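Local coordinates for uric acid degradation bifunctional protein TTL (Arabidopsis thaliana, PDB 2Q37), which carries out the last two steps of uric acid degradation, its N-terminal domain, the part present here, decarboxylating OHCU to (S)-allantoin, at residues F129-C134 with L144-E149. Sequence-based numbering, arbitrary orientation.
Sequences FIFIIC and LHALKE. With 3AL (1-[(4S)-2,5-dioxoimidazolidin-4-yl]urea), chain B.
Phe-131 lays one face of its ring over Leu-147 on helix 140-150. The CB of Leu-147 sits over the middle of that face, 3.7 Å from the Phe-131 ring centroid and 10° off the normal, a CH-pi contact. Its CD2 reaches back over the ring root, 3.4 Å from Phe-131 CG, while Phe-131 CZ runs on to the helix backbone, 3.6 Å from the CA of Leu-147. With CG anti to the backbone N (chi1 175°), the phenyl extends from the loop to the helix. Beside it, the extended Ile-133 brings CD1 to 4.0 Å from Ala-146 CB. Tyr-123 of helix 110-127 meets the Phe-131 ring edge-to-face. The backbone of the same loop helps to hold the allantoin, along with Glu-100, Ala-135 and Pro-79: Phe-131 O accepts from ligand N1, while Ile-133 gives its N-H to O2 (2.9 Å from Ile-133 N to ligand O2) and accepts from N9 through its O. Cutting Phe-131 back to an alanine would probably open a gap between Leu-147 and Tyr-123 and leave the carbonyl that takes N1 less firmly placed. The side chains that meet are all apolar; this packing probably helps to hold the loop while its backbone serves the ligand.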
ATOM      1  N   PHE A 129      -6.896   5.296   4.055  1.00 31.90           N
ATOM      2  CA  PHE A 129      -6.326   6.624   3.843  1.00 30.92           C
ATOM      3  C   PHE A 129      -7.497   7.464   3.349  1.00 30.25           C
ATOM      4  O   PHE A 129      -8.536   6.909   2.967  1.00 31.28           O
ATOM      5  CB  PHE A 129      -5.173   6.579   2.828  1.00 30.49           C
ATOM      6  CG  PHE A 129      -5.441   5.713   1.628  1.00 32.97           C
ATOM      7  CD1 PHE A 129      -6.233   6.183   0.564  1.00 32.37           C
ATOM      8  CD2 PHE A 129      -4.908   4.417   1.553  1.00 32.01           C
ATOM      9  CE1 PHE A 129      -6.491   5.374  -0.556  1.00 32.37           C
ATOM     10  CE2 PHE A 129      -5.160   3.590   0.432  1.00 31.01           C
ATOM     11  CZ  PHE A 129      -5.953   4.068  -0.624  1.00 30.96           C
ATOM     12  N   ILE A 130      -7.365   8.785   3.373  1.00 28.30           N
ATOM     13  CA  ILE A 130      -8.468   9.636   2.930  1.00 27.13           C
ATOM     14  C   ILE A 130      -8.641   9.634   1.410  1.00 26.00           C
ATOM     15  O   ILE A 130      -7.780   9.160   0.671  1.00 26.19           O
ATOM     16  CB  ILE A 130      -8.290  11.116   3.403  1.00 26.23           C
ATOM     17  CG1 ILE A 130      -7.012  11.709   2.824  1.00 26.53           C
ATOM     18  CG2 ILE A 130      -8.212  11.176   4.914  1.00 24.57           C
ATOM     19  CD1 ILE A 130      -6.954  13.210   2.973  1.00 25.71           C
ATOM     20  N   PHE A 131      -9.773  10.160   0.955  1.00 25.46           N
ATOM     21  CA  PHE A 131     -10.069  10.251  -0.468  1.00 25.70           C
ATOM     22  C   PHE A 131      -9.175  11.347  -1.109  1.00 25.79           C
ATOM     23  O   PHE A 131      -9.254  12.526  -0.740  1.00 26.45           O
ATOM     24  CB  PHE A 131     -11.552  10.582  -0.641  1.00 23.73           C
ATOM     25  CG  PHE A 131     -11.955  10.827  -2.063  1.00 26.23           C
ATOM     26  CD1 PHE A 131     -11.917   9.796  -3.004  1.00 25.97           C
ATOM     27  CD2 PHE A 131     -12.395  12.092  -2.470  1.00 25.76           C
ATOM     28  CE1 PHE A 131     -12.320  10.028  -4.340  1.00 27.20           C
ATOM     29  CE2 PHE A 131     -12.799  12.333  -3.801  1.00 25.86           C
ATOM     30  CZ  PHE A 131     -12.760  11.300  -4.733  1.00 22.91           C
ATOM     31  N   ILE A 132      -8.332  10.946  -2.058  1.00 24.44           N
ATOM     32  CA  ILE A 132      -7.402  11.856  -2.744  1.00 23.49           C
ATOM     33  C   ILE A 132      -7.803  12.075  -4.201  1.00 24.96           C
ATOM     34  O   ILE A 132      -8.005  11.130  -4.958  1.00 24.85           O
ATOM     35  CB  ILE A 132      -5.961  11.299  -2.741  1.00 23.02           C
ATOM     36  CG1 ILE A 132      -5.523  10.990  -1.301  1.00 22.73           C
ATOM     37  CG2 ILE A 132      -4.994  12.319  -3.380  1.00 20.19           C
ATOM     38  CD1 ILE A 132      -5.439  12.229  -0.400  1.00 22.09           C
ATOM     39  N   ILE A 133      -7.917  13.332  -4.591  1.00 25.95           N
ATOM     40  CA  ILE A 133      -8.294  13.671  -5.951  1.00 27.68           C
ATOM     41  C   ILE A 133      -7.789  15.073  -6.191  1.00 29.40           C
ATOM     42  O   ILE A 133      -7.863  15.921  -5.293  1.00 30.01           O
ATOM     43  CB  ILE A 133      -9.832  13.675  -6.129  1.00 27.14           C
ATOM     44  CG1 ILE A 133     -10.202  13.688  -7.617  1.00 27.00           C
ATOM     45  CG2 ILE A 133     -10.432  14.917  -5.474  1.00 25.56           C
ATOM     46  CD1 ILE A 133     -11.745  13.779  -7.901  1.00 23.64           C
ATOM     47  N   CYS A 134      -7.259  15.313  -7.382  1.00 29.74           N
ATOM     48  CA  CYS A 134      -6.785  16.636  -7.733  1.00 31.77           C
ATOM     49  C   CYS A 134      -8.067  17.441  -7.955  1.00 32.89           C
ATOM     50  O   CYS A 134      -8.850  17.133  -8.845  1.00 32.88           O
ATOM     51  CB  CYS A 134      -5.948  16.573  -9.016  1.00 32.67           C
ATOM     52  SG  CYS A 134      -5.209  18.147  -9.560  1.00 38.03           S
ATOM     53  N   LEU A 144     -17.864  14.525  -4.943  1.00 41.60           N
ATOM     54  CA  LEU A 144     -18.632  13.631  -4.071  1.00 40.42           C
ATOM     55  C   LEU A 144     -19.030  12.417  -4.932  1.00 40.45           C
ATOM     56  O   LEU A 144     -19.000  11.270  -4.488  1.00 40.74           O
ATOM     57  CB  LEU A 144     -19.871  14.371  -3.553  1.00 40.81           C
ATOM     58  CG  LEU A 144     -20.891  13.765  -2.576  1.00 41.67           C
ATOM     59  CD1 LEU A 144     -21.810  12.829  -3.317  1.00 44.04           C
ATOM     60  CD2 LEU A 144     -20.178  13.050  -1.438  1.00 42.82           C
ATOM     61  N   HIS A 145     -19.365  12.683  -6.185  1.00 39.48           N
ATOM     62  CA  HIS A 145     -19.747  11.636  -7.112  1.00 39.44           C
ATOM     63  C   HIS A 145     -18.550  10.748  -7.467  1.00 40.00           C
ATOM     64  O   HIS A 145     -18.695   9.525  -7.598  1.00 40.89           O
ATOM     65  CB  HIS A 145     -20.327  12.256  -8.382  1.00 39.17           C
ATOM     66  CG  HIS A 145     -20.620  11.258  -9.457  1.00 41.26           C
ATOM     67  ND1 HIS A 145     -21.664  10.361  -9.377  1.00 41.31           N
ATOM     68  CD2 HIS A 145     -19.969  10.980 -10.614  1.00 41.07           C
ATOM     69  CE1 HIS A 145     -21.642   9.572 -10.436  1.00 42.18           C
ATOM     70  NE2 HIS A 145     -20.624   9.925 -11.202  1.00 41.86           N
ATOM     71  N   ALA A 146     -17.375  11.356  -7.643  1.00 39.10           N
ATOM     72  CA  ALA A 146     -16.169  10.586  -7.961  1.00 38.06           C
ATOM     73  C   ALA A 146     -15.788   9.731  -6.752  1.00 39.27           C
ATOM     74  O   ALA A 146     -15.240   8.636  -6.911  1.00 38.81           O
ATOM     75  CB  ALA A 146     -15.023  11.506  -8.331  1.00 34.50           C
ATOM     76  N   LEU A 147     -16.085  10.234  -5.551  1.00 38.79           N
ATOM     77  CA  LEU A 147     -15.800   9.506  -4.316  1.00 41.08           C
ATOM     78  C   LEU A 147     -16.719   8.281  -4.214  1.00 42.28           C
ATOM     79  O   LEU A 147     -16.236   7.166  -4.025  1.00 42.89           O
ATOM     80  CB  LEU A 147     -15.970  10.437  -3.102  1.00 40.02           C
ATOM     81  CG  LEU A 147     -16.059  10.003  -1.626  1.00 39.10           C
ATOM     82  CD1 LEU A 147     -15.792   8.531  -1.434  1.00 37.76           C
ATOM     83  CD2 LEU A 147     -15.085  10.853  -0.824  1.00 37.72           C
ATOM     84  N   LYS A 148     -18.030   8.486  -4.341  1.00 43.58           N
ATOM     85  CA  LYS A 148     -18.994   7.379  -4.288  1.00 44.44           C
ATOM     86  C   LYS A 148     -18.627   6.320  -5.326  1.00 45.68           C
ATOM     87  O   LYS A 148     -18.685   5.113  -5.064  1.00 46.63           O
ATOM     88  CB  LYS A 148     -20.410   7.868  -4.590  1.00 43.85           C
ATOM     89  CG  LYS A 148     -21.125   8.526  -3.438  1.00 44.27           C
ATOM     90  CD  LYS A 148     -22.480   9.024  -3.898  1.00 43.64           C
ATOM     91  CE  LYS A 148     -23.208   9.735  -2.775  1.00 45.15           C
ATOM     92  NZ  LYS A 148     -24.102  10.801  -3.328  1.00 44.53           N
ATOM     93  N   GLU A 149     -18.262   6.786  -6.513  1.00 45.90           N
ATOM     94  CA  GLU A 149     -17.877   5.902  -7.596  1.00 46.47           C
ATOM     95  C   GLU A 149     -16.676   5.074  -7.115  1.00 46.57           C
ATOM     96  O   GLU A 149     -16.742   3.845  -7.034  1.00 46.91           O
ATOM     97  CB  GLU A 149     -17.480   6.739  -8.818  1.00 48.97           C
ATOM     98  CG  GLU A 149     -17.644   6.063 -10.159  1.00 55.80           C
ATOM     99  CD  GLU A 149     -19.069   6.180 -10.716  1.00 61.31           C
ATOM    100  OE1 GLU A 149     -20.034   5.834  -9.987  1.00 62.41           O
ATOM    101  OE2 GLU A 149     -19.223   6.612 -11.889  1.00 62.56           O
TER
HETATM  102  C4  3AL B 200      -6.139  17.415  -1.954  1.00 34.92           C
HETATM  103  C5  3AL B 200      -5.597  18.713  -1.621  1.00 34.46           C
HETATM  104  O5  3AL B 200      -5.163  19.217  -0.617  1.00 37.63           O
HETATM  105  N7  3AL B 200      -5.597  19.535  -2.765  1.00 36.27           N
HETATM  106  C8  3AL B 200      -6.140  18.762  -3.780  1.00 36.27           C
HETATM  107  O8  3AL B 200      -6.285  19.181  -4.922  1.00 34.99           O
HETATM  108  N9  3AL B 200      -6.484  17.490  -3.329  1.00 36.03           N
HETATM  109  N3  3AL B 200      -7.209  17.030  -1.036  1.00 32.20           N
HETATM  110  C2  3AL B 200      -7.820  15.704  -1.266  1.00 28.33           C
HETATM  111  N1  3AL B 200      -8.690  15.386  -0.491  1.00 30.29           N
HETATM  112  O2  3AL B 200      -7.387  14.959  -2.266  1.00 26.49           O